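Local coordinates for protein amphiphysin (Drosophila melanogaster, PDB 1URU) that senses membrane curvature, and is likely to help generate it, in endocytosis, through a crescent-shaped BAR-domain dimer of coiled-coil helices, at the interface of chains A and B. Residues are numbered along the deposited sequence; one frame, centred on the assembly and turned at random. Chains: chain A/B, Amphiphysin.

Contact 1: the interface of chains A and B. Residues chain A 216, 219-220, 223; chain B 219-220, 223.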
ATOM      1  N   GLN A 216      -2.209  -6.229  14.090  1.00 46.81           N
ATOM      2  CA  GLN A 216      -2.545  -7.620  14.390  1.00 47.42           C
ATOM      3  C   GLN A 216      -3.983  -7.923  14.012  1.00 47.19           C
ATOM      4  O   GLN A 216      -4.260  -8.888  13.316  1.00 46.84           O
ATOM      5  CB  GLN A 216      -2.295  -7.928  15.883  1.00 48.01           C
ATOM      6  CG  GLN A 216      -3.317  -8.851  16.603  1.00 49.94           C
ATOM      7  CD  GLN A 216      -3.299 -10.272  16.090  1.00 52.28           C
ATOM      8  OE1 GLN A 216      -2.236 -10.868  15.919  1.00 53.65           O
ATOM      9  NE2 GLN A 216      -4.478 -10.824  15.845  1.00 55.45           N
ATOM     10  N   HIS A 219      -4.669  -7.786  10.168  1.00 47.21           N
ATOM     11  CA  HIS A 219      -4.041  -8.839   9.405  1.00 47.14           C
ATOM     12  C   HIS A 219      -4.697 -10.192   9.674  1.00 47.59           C
ATOM     13  O   HIS A 219      -4.828 -11.008   8.780  1.00 47.82           O
ATOM     14  CB  HIS A 219      -2.540  -8.859   9.690  1.00 46.96           C
ATOM     15  CG  HIS A 219      -1.770  -7.875   8.872  1.00 45.94           C
ATOM     16  ND1 HIS A 219      -1.738  -7.924   7.499  1.00 45.22           N
ATOM     17  CD2 HIS A 219      -1.018  -6.806   9.229  1.00 46.74           C
ATOM     18  CE1 HIS A 219      -0.994  -6.929   7.044  1.00 48.17           C
ATOM     19  NE2 HIS A 219      -0.532  -6.243   8.075  1.00 46.72           N
ATOM     20  N   ASN A 220      -5.129 -10.405  10.906  1.00 48.09           N
ATOM     21  CA  ASN A 220      -5.672 -11.677  11.331  1.00 48.55           C
ATOM     22  C   ASN A 220      -7.115 -11.842  10.865  1.00 49.22           C
ATOM     23  O   ASN A 220      -7.529 -12.932  10.468  1.00 49.09           O
ATOM     24  CB  ASN A 220      -5.605 -11.777  12.849  1.00 48.68           C
ATOM     25  CG  ASN A 220      -6.278 -13.001  13.374  1.00 48.68           C
ATOM     26  OD1 ASN A 220      -7.196 -12.909  14.164  1.00 48.72           O
ATOM     27  ND2 ASN A 220      -5.838 -14.171  12.913  1.00 51.05           N
ATOM     28  N   ALA A 223      -7.038 -12.243   7.243  1.00 50.25           N
ATOM     29  CA  ALA A 223      -6.611 -13.611   6.913  1.00 50.83           C
ATOM     30  C   ALA A 223      -7.796 -14.584   6.875  1.00 51.25           C
ATOM     31  O   ALA A 223      -7.964 -15.358   5.924  1.00 50.89           O
ATOM     32  CB  ALA A 223      -5.553 -14.098   7.872  1.00 50.38           C
TER
ATOM     33  N   HIS B 219      -1.094 -12.567   5.166  1.00 47.21           N
ATOM     34  CA  HIS B 219      -1.825 -11.879   6.203  1.00 47.14           C
ATOM     35  C   HIS B 219      -1.768 -12.640   7.527  1.00 47.59           C
ATOM     36  O   HIS B 219      -1.698 -12.041   8.585  1.00 47.82           O
ATOM     37  CB  HIS B 219      -3.260 -11.628   5.745  1.00 46.96           C
ATOM     38  CG  HIS B 219      -3.405 -10.404   4.900  1.00 45.94           C
ATOM     39  ND1 HIS B 219      -3.096  -9.149   5.363  1.00 45.22           N
ATOM     40  CD2 HIS B 219      -3.810 -10.244   3.616  1.00 46.74           C
ATOM     41  CE1 HIS B 219      -3.308  -8.264   4.402  1.00 48.17           C
ATOM     42  NE2 HIS B 219      -3.756  -8.901   3.335  1.00 46.72           N
ATOM     43  N   ASN B 220      -1.769 -13.960   7.450  1.00 48.09           N
ATOM     44  CA  ASN B 220      -1.826 -14.807   8.621  1.00 48.55           C
ATOM     45  C   ASN B 220      -0.460 -14.912   9.291  1.00 49.22           C
ATOM     46  O   ASN B 220      -0.359 -14.924  10.519  1.00 49.09           O
ATOM     47  CB  ASN B 220      -2.315 -16.194   8.224  1.00 48.68           C
ATOM     48  CG  ASN B 220      -2.264 -17.166   9.353  1.00 48.68           C
ATOM     49  OD1 ASN B 220      -1.608 -18.185   9.261  1.00 48.72           O
ATOM     50  ND2 ASN B 220      -2.943 -16.844  10.453  1.00 51.05           N
ATOM     51  N   ALA B 223       0.271 -11.659  10.764  1.00 50.25           N
ATOM     52  CA  ALA B 223      -0.500 -11.504  12.007  1.00 50.83           C
ATOM     53  C   ALA B 223       0.246 -12.084  13.216  1.00 51.25           C
ATOM     54  O   ALA B 223       0.378 -11.438  14.263  1.00 50.89           O
ATOM     55  CB  ALA B 223      -1.871 -12.120  11.881  1.00 50.38           C
TER
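The imidazole rings of A:His219 and B:His219 meet edge to edge at the centre of the dimer, each with CG of the other ring lying at its edge in the plane. The two ring planes are tilted by about 35° and the side chains cross at about a right angle, so the rings approach through their ND1 corners and not as a stack. This is the middle of the BAR-domain dimer, an antiparallel coiled-coil assembly in which helix 172-239 of each chain packs on its twin across the two-fold axis.

ND1 of A:His219 and ND1 of B:His219 are hydrogen bonded at 2.8 Å, with an angle of 152° at the hydrogen. One ring has to donate and the other accept, so the pair is likely to be unequal in its hydrogens although its heavy atoms are symmetric; the coordinates do not show which ring donates. Each CG stands anti to its own carbonyl carbon (chi1 -83°), which turns the ring towards the axis. The bond is flanked by carbon contact, CE1 of A:His219 lying 3.8 Å from CE1 of B:His219. Behind the rings, CB of A:His219 sits 3.5 Å from the backbone O of B:His219.

The small alanine side chains probably allow the helices to come close here. CB of A:Ala223 rests against the backbone of B:Asn220, 3.9 Å from its CA, and also touches CB of B:His219 at 4.0 Å. The reciprocal methyl, CB of B:Ala223, packs against CB of A:Asn220 at 3.9 Å.

At the side of the patch the bent chain of A:Gln216 brings its amide OE1 within 3.1 Å of the backbone O of B:Ala223. Two oxygens cannot bond, so this pairing is doubtful as modelled; turning the amide over would present NE2 as a donor to that carbonyl.

Contact 2: the interface of chains A and B. Residues chain A 233, 236-237, 240-241; chain B 201, 205.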
ATOM      1  N   VAL A 233     -13.712 -20.640  -3.664  1.00 57.35           N
ATOM      2  CA  VAL A 233     -13.166 -20.830  -5.006  1.00 57.48           C
ATOM      3  C   VAL A 233     -12.795 -22.301  -5.243  1.00 57.96           C
ATOM      4  O   VAL A 233     -12.778 -22.745  -6.382  1.00 57.01           O
ATOM      5  CB  VAL A 233     -11.964 -19.881  -5.273  1.00 57.35           C
ATOM      6  CG1 VAL A 233     -11.264 -20.215  -6.570  1.00 57.58           C
ATOM      7  CG2 VAL A 233     -12.427 -18.432  -5.325  1.00 57.83           C
ATOM      8  N   LEU A 236     -16.062 -23.922  -6.342  1.00 60.71           N
ATOM      9  CA  LEU A 236     -16.316 -23.663  -7.761  1.00 60.52           C
ATOM     10  C   LEU A 236     -15.377 -24.482  -8.653  1.00 60.51           C
ATOM     11  O   LEU A 236     -15.757 -24.922  -9.724  1.00 60.09           O
ATOM     12  CB  LEU A 236     -16.197 -22.176  -8.087  1.00 60.49           C
ATOM     13  CG  LEU A 236     -16.436 -21.863  -9.572  1.00 59.90           C
ATOM     14  CD1 LEU A 236     -17.787 -22.385 -10.045  1.00 59.20           C
ATOM     15  CD2 LEU A 236     -16.316 -20.384  -9.845  1.00 60.15           C
ATOM     16  N   ALA A 237     -14.154 -24.697  -8.196  1.00 61.28           N
ATOM     17  CA  ALA A 237     -13.194 -25.518  -8.919  1.00 62.11           C
ATOM     18  C   ALA A 237     -13.596 -26.991  -8.932  1.00 63.40           C
ATOM     19  O   ALA A 237     -13.331 -27.680  -9.916  1.00 63.78           O
ATOM     20  CB  ALA A 237     -11.795 -25.362  -8.339  1.00 61.64           C
ATOM     21  N   SER A 240     -17.383 -27.100 -11.148  1.00 74.27           N
ATOM     22  CA  SER A 240     -17.167 -26.859 -12.573  1.00 75.59           C
ATOM     23  C   SER A 240     -16.223 -27.862 -13.248  1.00 77.03           C
ATOM     24  O   SER A 240     -16.127 -27.858 -14.477  1.00 77.72           O
ATOM     25  CB  SER A 240     -16.645 -25.440 -12.817  1.00 75.60           C
ATOM     26  OG  SER A 240     -15.233 -25.437 -12.943  1.00 75.38           O
ATOM     27  N   GLN A 241     -15.529 -28.706 -12.482  1.00 78.54           N
ATOM     28  CA  GLN A 241     -14.572 -29.658 -13.072  1.00 79.96           C
ATOM     29  C   GLN A 241     -15.136 -31.057 -13.383  1.00 80.71           C
ATOM     30  O   GLN A 241     -14.716 -31.677 -14.368  1.00 81.00           O
ATOM     31  CB  GLN A 241     -13.307 -29.784 -12.204  1.00 80.34           C
ATOM     32  CG  GLN A 241     -12.049 -29.083 -12.776  1.00 81.74           C
ATOM     33  CD  GLN A 241     -12.275 -27.616 -13.174  1.00 84.12           C
ATOM     34  OE1 GLN A 241     -12.209 -26.705 -12.326  1.00 83.90           O
ATOM     35  NE2 GLN A 241     -12.517 -27.385 -14.471  1.00 85.90           N
TER
ATOM     36  N   ILE B 201     -13.733 -19.934 -16.908  1.00 50.06           N
ATOM     37  CA  ILE B 201     -14.048 -20.402 -15.564  1.00 49.86           C
ATOM     38  C   ILE B 201     -12.786 -20.979 -14.966  1.00 49.16           C
ATOM     39  O   ILE B 201     -12.352 -20.550 -13.906  1.00 49.01           O
ATOM     40  CB  ILE B 201     -15.141 -21.510 -15.574  1.00 50.41           C
ATOM     41  CG1 ILE B 201     -16.505 -20.970 -16.010  1.00 51.83           C
ATOM     42  CG2 ILE B 201     -15.285 -22.151 -14.175  1.00 51.10           C
ATOM     43  CD1 ILE B 201     -17.401 -22.039 -16.656  1.00 51.73           C
ATOM     44  N   VAL B 205     -10.759 -19.717 -11.566  1.00 49.19           N
ATOM     45  CA  VAL B 205     -10.671 -20.519 -10.374  1.00 49.44           C
ATOM     46  C   VAL B 205      -9.183 -20.710 -10.062  1.00 49.75           C
ATOM     47  O   VAL B 205      -8.781 -20.637  -8.911  1.00 49.93           O
ATOM     48  CB  VAL B 205     -11.470 -21.886 -10.458  1.00 49.56           C
ATOM     49  CG1 VAL B 205     -12.946 -21.647 -10.803  1.00 49.63           C
ATOM     50  CG2 VAL B 205     -10.868 -22.838 -11.433  1.00 48.55           C
TER
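A chi1 of -56° in B:Val205 and one of 179° in A:Leu236 bring their branched ends together across the dimer interface. In the valine, CG1 stands anti to its carbonyl carbon and points at the leucine, while CG2 turns towards A:Ala237. In the leucine, CG extends anti to the backbone N, and the two side chains cross at about a right angle. CG1 of B:Val205 therefore meets the leucine at its branch point, 3.7 Å from CG of A:Leu236, and touches CD2 as well.

This is an apolar knob of the BAR-domain coiled coil: B:Val205 is set among A:Val233, A:Leu236 and A:Ala237, residues on successive turns near the C-terminal end of helix 172-239. CB of A:Ala237 lies 4.1 Å from CB of B:Val205, and towards the backbone of the valine CG1 of A:Val233 is 3.9 Å from CA of B:Val205. An alanine in place of B:Val205 would probably leave CG and CD2 of A:Leu236 without their methyl partner and open a gap beside A:Ala237.

Just past the helix end, A:Ser240 extends the contact to B:Ile201, one turn before the valine. Its hydroxyl OG makes a weak hydrogen bond back to the carbonyl O of A:Leu236, at 3.3 Å. The same OG rests 3.5 Å from the methyl CG2 of B:Ile201.

About 26 Å separates the C-alpha centres of contact 1 and contact 2, and both are made by helix 172-239 of the two chains, with contact 2 also using the residues just beyond its end in chain A. The two helices run in opposite senses: contact 1 straddles the two-fold axis, where the two His219 rings meet, whereas contact 2 sets the end of one helix against an earlier stretch of the other. Symmetry repeats contact 2 on the far side of the axis. A histidine pair at the centre, flanked by two mainly apolar patches, is likely to fix the register of the helices and stiffen the curved dimer.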